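Local coordinates for uncharacterized protein (Leptospira interrogans serogroup Icterohaemorrhagiae serovar copenhageni, PDB 6ULO) that is of unknown function but has a Rossmann-like fold and, in its full-length form, is probably anchored to a membrane by a transmembrane helix, at residues A[253-256]-A[261-264]; A[100-105]-A[118-123]; A[74-79]-A[170-175]. One frame throughout, in Å; residues are numbered along the deposited sequence.

Contact 1. Residues A[253-256]-A[261-264]; sequences RTIS and LFPW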
ATOM      1  N   ARG A 253      -0.597   8.735  -4.986  1.00 10.13           N
ATOM      2  CA  ARG A 253      -1.951   9.017  -4.518  1.00 10.55           C
ATOM      3  C   ARG A 253      -2.888   8.989  -5.720  1.00 10.60           C
ATOM      4  O   ARG A 253      -2.462   8.991  -6.885  1.00 11.24           O
ATOM      5  CB  ARG A 253      -2.050  10.400  -3.826  1.00 11.35           C
ATOM      6  CG  ARG A 253      -1.792  11.564  -4.772  1.00 11.72           C
ATOM      7  CD  ARG A 253      -2.126  12.906  -4.177  1.00 12.44           C
ATOM      8  NE  ARG A 253      -1.300  13.252  -3.020  1.00 12.58           N
ATOM      9  CZ  ARG A 253      -0.142  13.904  -3.066  1.00 12.68           C
ATOM     10  NH1 ARG A 253       0.403  14.251  -4.223  1.00 13.85           N
ATOM     11  NH2 ARG A 253       0.495  14.210  -1.923  1.00 12.76           N
ATOM     12  N   THR A 254      -4.175   9.000  -5.409  1.00 10.94           N
ATOM     13  CA  THR A 254      -5.202   9.238  -6.414  1.00 11.18           C
ATOM     14  C   THR A 254      -6.129  10.339  -5.915  1.00 11.83           C
ATOM     15  O   THR A 254      -6.200  10.636  -4.713  1.00 11.90           O
ATOM     16  CB  THR A 254      -6.034   7.970  -6.649  1.00 12.15           C
ATOM     17  OG1 THR A 254      -6.504   7.452  -5.394  1.00 12.67           O
ATOM     18  CG2 THR A 254      -5.216   6.932  -7.351  1.00 13.76           C
ATOM     19  N   ILE A 255      -6.830  10.962  -6.870  1.00 12.44           N
ATOM     20  CA  ILE A 255      -7.897  11.909  -6.567  1.00 12.99           C
ATOM     21  C   ILE A 255      -9.106  11.595  -7.437  1.00 12.94           C
ATOM     22  O   ILE A 255      -9.037  10.845  -8.413  1.00 13.54           O
ATOM     23  CB  ILE A 255      -7.500  13.393  -6.723  1.00 14.01           C
ATOM     24  CG1 ILE A 255      -7.101  13.707  -8.173  1.00 14.50           C
ATOM     25  CG2 ILE A 255      -6.471  13.808  -5.615  1.00 14.35           C
ATOM     26  CD1 ILE A 255      -7.139  15.229  -8.463  1.00 16.61           C
ATOM     27  N   SER A 256     -10.231  12.207  -7.060  1.00 13.19           N
ATOM     28  CA  SER A 256     -11.476  11.935  -7.770  1.00 14.28           C
ATOM     29  C   SER A 256     -12.330  13.178  -7.953  1.00 16.00           C
ATOM     30  O   SER A 256     -13.514  13.046  -8.262  1.00 20.39           O
ATOM     31  CB  SER A 256     -12.258  10.828  -7.039  1.00 15.79           C
ATOM     32  OG  SER A 256     -12.602  11.217  -5.715  1.00 16.40           O
ATOM     33  N   LEU A 261      -9.787  19.414 -14.537  1.00 14.68           N
ATOM     34  CA  LEU A 261      -8.342  19.613 -14.477  1.00 15.36           C
ATOM     35  C   LEU A 261      -7.582  18.302 -14.504  1.00 15.14           C
ATOM     36  O   LEU A 261      -6.479  18.226 -15.079  1.00 15.47           O
ATOM     37  CB  LEU A 261      -7.959  20.299 -13.174  1.00 15.27           C
ATOM     38  CG  LEU A 261      -8.551  21.687 -12.979  1.00 16.15           C
ATOM     39  CD1 LEU A 261      -8.061  22.186 -11.610  1.00 16.75           C
ATOM     40  CD2 LEU A 261      -8.105  22.640 -14.109  1.00 17.65           C
ATOM     41  N   PHE A 262      -8.171  17.268 -13.917  1.00 14.87           N
ATOM     42  CA  PHE A 262      -7.492  16.008 -13.608  1.00 14.50           C
ATOM     43  C   PHE A 262      -8.385  14.875 -14.106  1.00 14.23           C
ATOM     44  O   PHE A 262      -9.062  14.200 -13.323  1.00 14.75           O
ATOM     45  CB  PHE A 262      -7.240  15.905 -12.098  1.00 15.28           C
ATOM     46  CG  PHE A 262      -6.430  17.034 -11.553  1.00 15.06           C
ATOM     47  CD1 PHE A 262      -5.122  17.216 -11.946  1.00 15.54           C
ATOM     48  CD2 PHE A 262      -6.987  17.942 -10.663  1.00 15.35           C
ATOM     49  CE1 PHE A 262      -4.355  18.285 -11.437  1.00 16.96           C
ATOM     50  CE2 PHE A 262      -6.231  19.011 -10.167  1.00 15.72           C
ATOM     51  CZ  PHE A 262      -4.925  19.181 -10.569  1.00 16.87           C
ATOM     52  N   PRO A 263      -8.395  14.622 -15.412  1.00 14.64           N
ATOM     53  CA  PRO A 263      -9.363  13.662 -15.955  1.00 14.80           C
ATOM     54  C   PRO A 263      -9.109  12.250 -15.430  1.00 14.27           C
ATOM     55  O   PRO A 263      -7.968  11.844 -15.179  1.00 14.65           O
ATOM     56  CB  PRO A 263      -9.157  13.759 -17.475  1.00 16.06           C
ATOM     57  CG  PRO A 263      -8.538  15.120 -17.710  1.00 16.28           C
ATOM     58  CD  PRO A 263      -7.688  15.368 -16.472  1.00 15.29           C
ATOM     59  N   TRP A 264     -10.194  11.503 -15.232  1.00 14.31           N
ATOM     60  CA  TRP A 264     -10.048  10.129 -14.757  1.00 13.75           C
ATOM     61  C   TRP A 264      -9.453   9.269 -15.861  1.00 13.90           C
ATOM     62  O   TRP A 264      -9.801   9.397 -17.037  1.00 14.97           O
ATOM     63  CB  TRP A 264     -11.400   9.576 -14.304  1.00 14.91           C
ATOM     64  CG  TRP A 264     -11.958  10.396 -13.186  1.00 15.25           C
ATOM     65  CD1 TRP A 264     -11.273  11.270 -12.395  1.00 14.93           C
ATOM     66  CD2 TRP A 264     -13.321  10.464 -12.777  1.00 16.90           C
ATOM     67  NE1 TRP A 264     -12.118  11.844 -11.488  1.00 16.20           N
ATOM     68  CE2 TRP A 264     -13.393  11.389 -11.721  1.00 16.85           C
ATOM     69  CE3 TRP A 264     -14.498   9.849 -13.225  1.00 18.38           C
ATOM     70  CZ2 TRP A 264     -14.589  11.699 -11.075  1.00 18.99           C
ATOM     71  CZ3 TRP A 264     -15.688  10.156 -12.588  1.00 19.05           C
ATOM     72  CH2 TRP A 264     -15.729  11.078 -11.526  1.00 19.41           C
TER

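Contact 2. Residues A[100-105]-A[118-123]; sequences NTITIL and RLWGKE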
ATOM      1  N   ASN A 100      -4.772  -8.252   5.419  1.00 10.58           N
ATOM      2  CA  ASN A 100      -3.401  -8.296   4.940  1.00 10.57           C
ATOM      3  C   ASN A 100      -2.608  -9.409   5.627  1.00 10.21           C
ATOM      4  O   ASN A 100      -1.734 -10.029   5.012  1.00 10.39           O
ATOM      5  CB  ASN A 100      -2.729  -6.942   5.156  1.00 10.71           C
ATOM      6  CG  ASN A 100      -3.165  -5.898   4.146  1.00 10.57           C
ATOM      7  OD1 ASN A 100      -3.520  -6.235   2.996  1.00 11.65           O
ATOM      8  ND2 ASN A 100      -3.110  -4.634   4.533  1.00 11.19           N
ATOM      9  N   THR A 101      -2.854  -9.621   6.935  1.00 11.35           N
ATOM     10  CA  THR A 101      -2.196 -10.702   7.666  1.00 11.17           C
ATOM     11  C   THR A 101      -2.532 -12.051   7.043  1.00 10.87           C
ATOM     12  O   THR A 101      -1.656 -12.908   6.885  1.00 11.67           O
ATOM     13  CB  THR A 101      -2.625 -10.650   9.132  1.00 11.93           C
ATOM     14  OG1 THR A 101      -2.214  -9.406   9.709  1.00 14.62           O
ATOM     15  CG2 THR A 101      -2.027 -11.827   9.950  1.00 13.08           C
ATOM     16  N   ILE A 102      -3.793 -12.243   6.661  1.00 10.55           N
ATOM     17  CA  ILE A 102      -4.188 -13.461   5.958  1.00 10.27           C
ATOM     18  C   ILE A 102      -3.468 -13.574   4.623  1.00  9.96           C
ATOM     19  O   ILE A 102      -2.939 -14.632   4.281  1.00 11.20           O
ATOM     20  CB  ILE A 102      -5.717 -13.508   5.785  1.00 10.38           C
ATOM     21  CG1 ILE A 102      -6.399 -13.563   7.154  1.00 11.40           C
ATOM     22  CG2 ILE A 102      -6.105 -14.696   4.896  1.00 11.42           C
ATOM     23  CD1 ILE A 102      -7.901 -13.303   7.085  1.00 12.59           C
ATOM     24  N   THR A 103      -3.440 -12.489   3.846  1.00 10.42           N
ATOM     25  CA  THR A 103      -2.755 -12.528   2.556  1.00 10.43           C
ATOM     26  C   THR A 103      -1.294 -12.957   2.711  1.00  9.69           C
ATOM     27  O   THR A 103      -0.788 -13.764   1.910  1.00 11.17           O
ATOM     28  CB  THR A 103      -2.885 -11.155   1.907  1.00 10.37           C
ATOM     29  OG1 THR A 103      -4.192 -11.065   1.372  1.00 12.30           O
ATOM     30  CG2 THR A 103      -1.832 -10.876   0.815  1.00 11.57           C
ATOM     31  N   ILE A 104      -0.604 -12.447   3.743  1.00  9.61           N
ATOM     32  CA  ILE A 104       0.793 -12.819   3.929  1.00 10.02           C
ATOM     33  C   ILE A 104       0.932 -14.307   4.239  1.00 10.65           C
ATOM     34  O   ILE A 104       1.829 -14.984   3.719  1.00 11.11           O
ATOM     35  CB  ILE A 104       1.409 -11.922   5.024  1.00 11.71           C
ATOM     36  CG1 ILE A 104       1.470 -10.481   4.510  1.00 12.43           C
ATOM     37  CG2 ILE A 104       2.781 -12.444   5.481  1.00 12.94           C
ATOM     38  CD1 ILE A 104       1.629  -9.436   5.600  1.00 14.13           C
ATOM     39  N   LEU A 105       0.063 -14.835   5.100  1.00 11.21           N
ATOM     40  CA  LEU A 105       0.077 -16.269   5.385  1.00 11.04           C
ATOM     41  C   LEU A 105      -0.148 -17.067   4.110  1.00 10.98           C
ATOM     42  O   LEU A 105       0.560 -18.053   3.843  1.00 12.39           O
ATOM     43  CB  LEU A 105      -1.006 -16.565   6.411  1.00 12.52           C
ATOM     44  CG  LEU A 105      -1.273 -18.031   6.742  1.00 13.34           C
ATOM     45  CD1 LEU A 105      -0.062 -18.739   7.369  1.00 15.41           C
ATOM     46  CD2 LEU A 105      -2.516 -18.118   7.679  1.00 15.29           C
ATOM     47  N   ARG A 118      -6.047 -19.238  -5.613  1.00 13.14           N
ATOM     48  CA  ARG A 118      -6.959 -20.308  -5.237  0.56 14.23           C
ATOM     49  C   ARG A 118      -7.349 -20.244  -3.758  1.00 13.97           C
ATOM     50  O   ARG A 118      -8.517 -20.446  -3.418  1.00 14.31           O
ATOM     51  CB  ARG A 118      -6.312 -21.644  -5.578  0.56 16.05           C
ATOM     52  CG  ARG A 118      -7.242 -22.823  -5.432  0.56 18.04           C
ATOM     53  CD  ARG A 118      -6.541 -24.112  -5.843  0.56 21.20           C
ATOM     54  NE  ARG A 118      -5.187 -24.178  -5.315  0.56 24.80           N
ATOM     55  CZ  ARG A 118      -4.879 -24.605  -4.093  0.56 25.60           C
ATOM     56  NH1 ARG A 118      -5.842 -24.975  -3.254  0.56 26.09           N
ATOM     57  NH2 ARG A 118      -3.608 -24.643  -3.709  0.56 26.44           N
ATOM     58  N   LEU A 119      -6.386 -19.989  -2.855  1.00 13.46           N
ATOM     59  CA  LEU A 119      -6.721 -19.932  -1.426  1.00 13.14           C
ATOM     60  C   LEU A 119      -7.723 -18.826  -1.133  1.00 12.27           C
ATOM     61  O   LEU A 119      -8.613 -19.003  -0.300  1.00 12.98           O
ATOM     62  CB  LEU A 119      -5.486 -19.725  -0.544  1.00 13.73           C
ATOM     63  CG  LEU A 119      -4.576 -20.944  -0.405  1.00 13.44           C
ATOM     64  CD1 LEU A 119      -3.423 -20.537   0.511  1.00 14.51           C
ATOM     65  CD2 LEU A 119      -5.310 -22.206   0.145  1.00 14.79           C
ATOM     66  N   TRP A 120      -7.589 -17.667  -1.793  1.00 11.78           N
ATOM     67  CA  TRP A 120      -8.583 -16.614  -1.602  1.00 12.28           C
ATOM     68  C   TRP A 120      -9.887 -16.910  -2.325  1.00 12.49           C
ATOM     69  O   TRP A 120     -10.914 -16.298  -1.997  1.00 13.39           O
ATOM     70  CB  TRP A 120      -8.042 -15.261  -2.084  1.00 11.37           C
ATOM     71  CG  TRP A 120      -7.374 -14.430  -1.001  1.00 11.27           C
ATOM     72  CD1 TRP A 120      -6.088 -13.936  -0.988  1.00 11.34           C
ATOM     73  CD2 TRP A 120      -7.997 -13.949   0.198  1.00 11.74           C
ATOM     74  NE1 TRP A 120      -5.887 -13.177   0.152  1.00 12.00           N
ATOM     75  CE2 TRP A 120      -7.035 -13.183   0.895  1.00 11.37           C
ATOM     76  CE3 TRP A 120      -9.274 -14.091   0.742  1.00 12.20           C
ATOM     77  CZ2 TRP A 120      -7.313 -12.556   2.112  1.00 12.49           C
ATOM     78  CZ3 TRP A 120      -9.550 -13.473   1.963  1.00 12.71           C
ATOM     79  CH2 TRP A 120      -8.573 -12.717   2.629  1.00 12.98           C
ATOM     80  N   GLY A 121      -9.879 -17.886  -3.242  1.00 12.71           N
ATOM     81  CA  GLY A 121     -11.011 -18.173  -4.090  1.00 13.89           C
ATOM     82  C   GLY A 121     -11.931 -19.211  -3.512  1.00 15.13           C
ATOM     83  O   GLY A 121     -11.646 -19.869  -2.518  1.00 15.35           O
ATOM     84  N   LYS A 122     -13.068 -19.384  -4.188  1.00 16.27           N
ATOM     85  CA  LYS A 122     -14.036 -20.385  -3.750  1.00 18.71           C
ATOM     86  C   LYS A 122     -13.423 -21.785  -3.728  1.00 18.80           C
ATOM     87  O   LYS A 122     -13.683 -22.578  -2.806  1.00 19.50           O
ATOM     88  CB  LYS A 122     -15.234 -20.338  -4.693  1.00 20.64           C
ATOM     89  N   GLU A 123     -12.594 -22.100  -4.728  1.00 18.58           N
ATOM     90  CA  GLU A 123     -11.998 -23.432  -4.827  1.00 19.78           C
ATOM     91  C   GLU A 123     -11.154 -23.777  -3.612  1.00 18.69           C
ATOM     92  O   GLU A 123     -11.194 -24.912  -3.117  1.00 19.24           O
ATOM     93  CB  GLU A 123     -11.143 -23.543  -6.095  1.00 22.84           C
ATOM     94  CG  GLU A 123     -10.310 -24.835  -6.157  1.00 25.69           C
ATOM     95  CD  GLU A 123      -9.384 -24.904  -7.358  1.00 28.83           C
ATOM     96  OE1 GLU A 123      -9.164 -23.861  -8.020  1.00 28.82           O
ATOM     97  OE2 GLU A 123      -8.856 -26.011  -7.621  1.00 30.60           O
TER

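Contact 3. Residues A[74-79]-A[170-175]; sequences QNLTIA and KMFQTD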
ATOM      1  N   GLN A  74      -3.077  -3.898  -3.516  1.00  9.67           N
ATOM      2  CA  GLN A  74      -2.482  -3.012  -4.514  1.00  9.51           C
ATOM      3  C   GLN A  74      -1.083  -2.569  -4.101  1.00  9.89           C
ATOM      4  O   GLN A  74      -0.247  -2.245  -4.950  1.00 10.97           O
ATOM      5  CB  GLN A  74      -3.380  -1.810  -4.817  1.00 10.76           C
ATOM      6  CG  GLN A  74      -3.442  -0.747  -3.728  1.00 10.90           C
ATOM      7  CD  GLN A  74      -4.518  -0.967  -2.705  1.00 10.39           C
ATOM      8  OE1 GLN A  74      -4.733  -2.077  -2.224  1.00 11.75           O
ATOM      9  NE2 GLN A  74      -5.192   0.109  -2.304  1.00 11.71           N
ATOM     10  N   ASN A  75      -0.799  -2.553  -2.789  1.00  9.40           N
ATOM     11  CA  ASN A  75       0.540  -2.221  -2.311  1.00  9.63           C
ATOM     12  C   ASN A  75       1.564  -3.256  -2.741  1.00 10.81           C
ATOM     13  O   ASN A  75       2.725  -2.912  -2.978  1.00 10.88           O
ATOM     14  CB  ASN A  75       0.518  -2.132  -0.794  1.00  9.63           C
ATOM     15  CG  ASN A  75      -0.293  -0.932  -0.336  1.00  9.43           C
ATOM     16  OD1 ASN A  75       0.134   0.212  -0.500  1.00 10.31           O
ATOM     17  ND2 ASN A  75      -1.457  -1.180   0.242  1.00 11.14           N
ATOM     18  N   LEU A  76       1.160  -4.525  -2.776  1.00 10.41           N
ATOM     19  CA  LEU A  76       2.073  -5.574  -3.219  1.00  9.96           C
ATOM     20  C   LEU A  76       2.362  -5.425  -4.710  1.00 10.19           C
ATOM     21  O   LEU A  76       3.493  -5.638  -5.159  1.00 11.15           O
ATOM     22  CB  LEU A  76       1.503  -6.947  -2.866  1.00  9.39           C
ATOM     23  CG  LEU A  76       1.139  -7.078  -1.385  1.00 10.49           C
ATOM     24  CD1 LEU A  76       0.599  -8.467  -1.123  1.00 12.26           C
ATOM     25  CD2 LEU A  76       2.296  -6.817  -0.438  1.00 11.60           C
ATOM     26  N   THR A  77       1.349  -5.034  -5.501  1.00  9.98           N
ATOM     27  CA  THR A  77       1.600  -4.742  -6.907  1.00 10.41           C
ATOM     28  C   THR A  77       2.668  -3.665  -7.056  1.00 10.13           C
ATOM     29  O   THR A  77       3.643  -3.839  -7.813  1.00 10.87           O
ATOM     30  CB  THR A  77       0.302  -4.314  -7.571  1.00 10.97           C
ATOM     31  OG1 THR A  77      -0.577  -5.440  -7.541  1.00 12.05           O
ATOM     32  CG2 THR A  77       0.513  -3.870  -9.021  1.00 12.09           C
ATOM     33  N   ILE A  78       2.502  -2.537  -6.351  1.00 10.52           N
ATOM     34  CA  ILE A  78       3.421  -1.430  -6.571  1.00 10.83           C
ATOM     35  C   ILE A  78       4.805  -1.776  -6.027  1.00 10.36           C
ATOM     36  O   ILE A  78       5.834  -1.467  -6.648  1.00 11.27           O
ATOM     37  CB  ILE A  78       2.861  -0.153  -5.927  1.00 10.77           C
ATOM     38  CG1 ILE A  78       1.484   0.199  -6.500  1.00 11.49           C
ATOM     39  CG2 ILE A  78       3.839   0.990  -6.054  1.00 12.01           C
ATOM     40  CD1 ILE A  78       0.758   1.342  -5.746  1.00 11.94           C
ATOM     41  N   ALA A  79       4.853  -2.435  -4.853  1.00 10.44           N
ATOM     42  CA  ALA A  79       6.133  -2.802  -4.239  1.00 10.77           C
ATOM     43  C   ALA A  79       6.914  -3.783  -5.102  1.00 10.47           C
ATOM     44  O   ALA A  79       8.154  -3.734  -5.135  1.00 11.50           O
ATOM     45  CB  ALA A  79       5.910  -3.398  -2.856  1.00 12.26           C
ATOM     46  N   LYS A 170       2.647  -6.674 -16.514  1.00 13.02           N
ATOM     47  CA  LYS A 170       2.864  -7.665 -15.458  1.00 12.96           C
ATOM     48  C   LYS A 170       2.487  -7.091 -14.107  1.00 11.95           C
ATOM     49  O   LYS A 170       2.797  -5.931 -13.795  1.00 12.47           O
ATOM     50  CB  LYS A 170       4.333  -8.044 -15.429  1.00 14.90           C
ATOM     51  CG  LYS A 170       4.816  -8.772 -16.675  1.00 17.03           C
ATOM     52  CD  LYS A 170       6.347  -8.915 -16.599  1.00 19.04           C
ATOM     53  CE  LYS A 170       6.892  -9.727 -17.756  1.00 21.66           C
ATOM     54  NZ  LYS A 170       8.349 -10.031 -17.662  1.00 23.72           N
ATOM     55  N   MET A 171       1.876  -7.931 -13.263  1.00 11.82           N
ATOM     56  CA  MET A 171       1.690  -7.567 -11.857  1.00 10.99           C
ATOM     57  C   MET A 171       1.769  -8.867 -11.043  1.00 10.71           C
ATOM     58  O   MET A 171       1.809  -9.973 -11.600  1.00 11.70           O
ATOM     59  CB  MET A 171       0.404  -6.722 -11.664  1.00 11.09           C
ATOM     60  CG  MET A 171      -0.878  -7.358 -12.214  1.00 11.94           C
ATOM     61  SD  MET A 171      -1.672  -8.538 -11.113  1.00 12.18           S
ATOM     62  CE  MET A 171      -2.219  -7.458  -9.797  1.00 12.99           C
ATOM     63  N   PHE A 172       1.879  -8.735  -9.712  1.00 11.21           N
ATOM     64  CA  PHE A 172       2.308  -9.887  -8.905  1.00 10.97           C
ATOM     65  C   PHE A 172       1.331 -11.051  -8.931  1.00 10.87           C
ATOM     66  O   PHE A 172       1.727 -12.168  -8.564  1.00 11.76           O
ATOM     67  CB  PHE A 172       2.635  -9.468  -7.457  1.00 11.27           C
ATOM     68  CG  PHE A 172       1.447  -9.466  -6.507  1.00 11.09           C
ATOM     69  CD1 PHE A 172       1.245 -10.505  -5.593  1.00 11.19           C
ATOM     70  CD2 PHE A 172       0.560  -8.393  -6.480  1.00 11.45           C
ATOM     71  CE1 PHE A 172       0.173 -10.488  -4.723  1.00 11.33           C
ATOM     72  CE2 PHE A 172      -0.517  -8.377  -5.611  1.00 11.19           C
ATOM     73  CZ  PHE A 172      -0.717  -9.421  -4.714  1.00 11.70           C
ATOM     74  N   GLN A 173       0.064 -10.833  -9.323  1.00 10.71           N
ATOM     75  CA  GLN A 173      -0.893 -11.933  -9.390  1.00 11.47           C
ATOM     76  C   GLN A 173      -0.873 -12.641 -10.728  1.00 12.49           C
ATOM     77  O   GLN A 173      -1.426 -13.734 -10.842  1.00 13.73           O
ATOM     78  CB  GLN A 173      -2.333 -11.484  -9.083  1.00 11.89           C
ATOM     79  CG  GLN A 173      -2.457 -10.901  -7.660  1.00 11.26           C
ATOM     80  CD  GLN A 173      -3.716 -10.097  -7.441  1.00 11.58           C
ATOM     81  OE1 GLN A 173      -4.512  -9.913  -8.365  1.00 12.20           O
ATOM     82  NE2 GLN A 173      -3.860  -9.529  -6.242  1.00 11.68           N
ATOM     83  N   THR A 174      -0.230 -12.054 -11.731  1.00 11.61           N
ATOM     84  CA  THR A 174      -0.287 -12.565 -13.091  1.00 12.48           C
ATOM     85  C   THR A 174       1.084 -12.826 -13.696  1.00 13.34           C
ATOM     86  O   THR A 174       1.150 -13.232 -14.863  1.00 14.64           O
ATOM     87  CB  THR A 174      -1.057 -11.604 -14.026  1.00 13.65           C
ATOM     88  OG1 THR A 174      -0.350 -10.358 -14.106  1.00 14.71           O
ATOM     89  CG2 THR A 174      -2.469 -11.355 -13.558  1.00 14.23           C
ATOM     90  N   ASP A 175       2.167 -12.623 -12.951  1.00 12.45           N
ATOM     91  CA  ASP A 175       3.526 -12.807 -13.454  1.00 13.00           C
ATOM     92  C   ASP A 175       4.338 -13.593 -12.435  1.00 12.81           C
ATOM     93  O   ASP A 175       4.415 -13.205 -11.260  1.00 13.01           O
ATOM     94  CB  ASP A 175       4.191 -11.450 -13.700  1.00 14.44           C
ATOM     95  CG  ASP A 175       5.626 -11.600 -14.190  1.00 14.99           C
ATOM     96  OD1 ASP A 175       5.804 -12.027 -15.341  1.00 16.57           O
ATOM     97  OD2 ASP A 175       6.560 -11.329 -13.426  1.00 15.70           O
TER
HETATM   98  O   HOH W   1       3.313  -6.280  -9.290  1.00 11.99           O

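Contact 1. Residues A[253-256]-A[261-264]
Ile255, the last residue of strand 249-255, meets Phe262 through its CD1 methyl alone. With CG1 set between the backbone N and the carbonyl carbon (chi1 62°) and the chain then extended, the methyl is carried beyond the strand: CD1 lies 3.5 Å from Phe262 CD2 and 3.7 Å from Phe262 CB, so it rests at the root of the ring. The two side chains cross obliquely, while Leu261 CB stands 3.6 Å above one face of the Phe262 ring. Met303 of helix 299-306 touches both Ile255 and Phe262, and His277 packs edge-to-face with the Phe262 ring while its backbone bonds to Ile255.

Ser256 follows, where the strand has ended, and uses its backbone instead of its side chain. Its carbonyl O lies at the edge of the six-membered half of the Trp264 indole, 3.3 Å from CZ2 and near the ring plane. Trp264 NE1 is 3.7 Å from Ser256 O, so CZ2 marks the closest approach, consistent with at most a weak C-H...O contact. Ser256 OG is hydrogen-bonded to Glu228, and Lys259 makes a cation-pi contact with Trp264.

The two nearest CA pairs, Ile255 with Phe262 at 8.2 Å and Ser256 with Trp264 at 7.4 Å, are too far apart for strand pairing; the gap is spanned by the side chains of Ile255, Phe262 and Trp264, the last meeting a backbone carbonyl. This is a loop folded back on the end of its own strand, in the connection from strand 249-255 to its antiparallel neighbour 277-282 in the Rossmann-like sheet.

Contact 2. Residues A[100-105]-A[118-123]
Thr103 and Trp120 mark the closest approach of the two backbones, with their CA atoms 8.2 Å apart. Residues 100-105 lie within helix 94-109, whereas 118-120 form the last turn of helix 113-120, the two helices being joined by a short turn. Gly121 is the first residue to leave helical geometry, its psi swinging to 172°, and its N still bonds to Arg118 O at 2.9 Å, a bond that closes the final turn just beyond Trp120.

Trp120 supplies most of the contact from its helix. Its indole spans the gap and presents its NE1 edge to Thr103, donating a hydrogen bond to OG1 of 3.0 Å. The acceptor sits in the ring plane, only 12° out of it, but the bond is bent, with an N-H...O angle of 146°. The same oxygen also lies 3.5 Å from Trp120 CZ2. Thr103 OG1 is anti to the carbonyl carbon, beside the backbone N, a placing that also brings it to a weak hydrogen bond with Ala99 O one turn back along the helix.

Next to this polar point, Ile102 contributes its branch methyl: CG2 is 3.7 Å from Trp120 CZ2 and 3.9 Å from CH2, and the side chains cross at about a right angle. Beyond the two segments, Tyr146 of helix 139-166 meets the indole with its ring nearly parallel, and Phe106 meets it edge-to-face.

All three touching residues are buried. The bond and the rings of Tyr146, Phe106 and Phe116 together restrict the rotation of the indole, and the buried N-H is satisfied by Thr103 OG1, which makes a polar group tolerable in an otherwise apolar interface.

Contact 3. Residues A[74-79]-A[170-175]
Phe172 lays its ring over Leu76: CB of Leu76 stands 3.9 Å from the ring centroid and 19° off the normal, a CH-pi contact over the face, shifted toward the rim. Leu76 CD1 extends the overlap, 3.9 Å from Phe172 CZ. Gln173 CG sits 3.7 Å above the opposite face, over its centre, so the ring is clamped between Leu76 of the helix and Gln173, the residue after Phe172. Phe172 CB already points toward the helix, and chi1 of 87° sets CG between the backbone N and the carbonyl carbon.

Thr77 meets the same ring at its edge. Its OG1 lies near the ring plane, 3.3 Å from Phe172 CD2, and the two side chains cross at about a right angle. That hydroxyl is also 3.4 Å from Met171 CE. Met171 reaches it by folding: the bend at chi2 brings SD to 3.4 Å from Gln173 N for a weak hydrogen bond, and that at chi3 turns CE to Thr77 OG1.

The backbones come nearest at Thr77 and Phe172, yet a water joins them: it donates to Thr77 O at 2.9 Å and accepts a weak bond from Phe172 N. At the start of the segment Lys170 O takes a bond from Trp81 NE1 of helix 74-82, and at its end Asp175 N-caps helix 176-187, its carboxylate accepting from Gln178 N.

Leu76 also touches Ile87 of strand 86-91. Helix 74-82 runs from strand 66-69 to that parallel neighbour, and the arrangement is thus the first beta-alpha-beta crossover of a Rossmann-like fold, overlaid by the loop leading into helix 176-187.

In the fold
Contacts 2 and 3 are buried and adjoin: their centres are 15 Å apart, and Thr103 CG2 of contact 2 packs 3.9 Å from Leu76 CD1 of contact 3, where helix 94-109 touches helix 74-82. Contact 1 is only partly buried and stands apart, about 8 Å at nearest atoms from contact 3, at the end of strand 249-255, away from strands 66-69 and 86-91 that flank contact 3. Each uses aromatic side chains: one in contacts 2 and 3, two in contact 1. Contact 2 spends a direct side-chain bond, contact 3 bridges its backbones through a water, and contact 1 offers a carbonyl to a C-H edge. Contact 3 joins residues farthest apart in sequence.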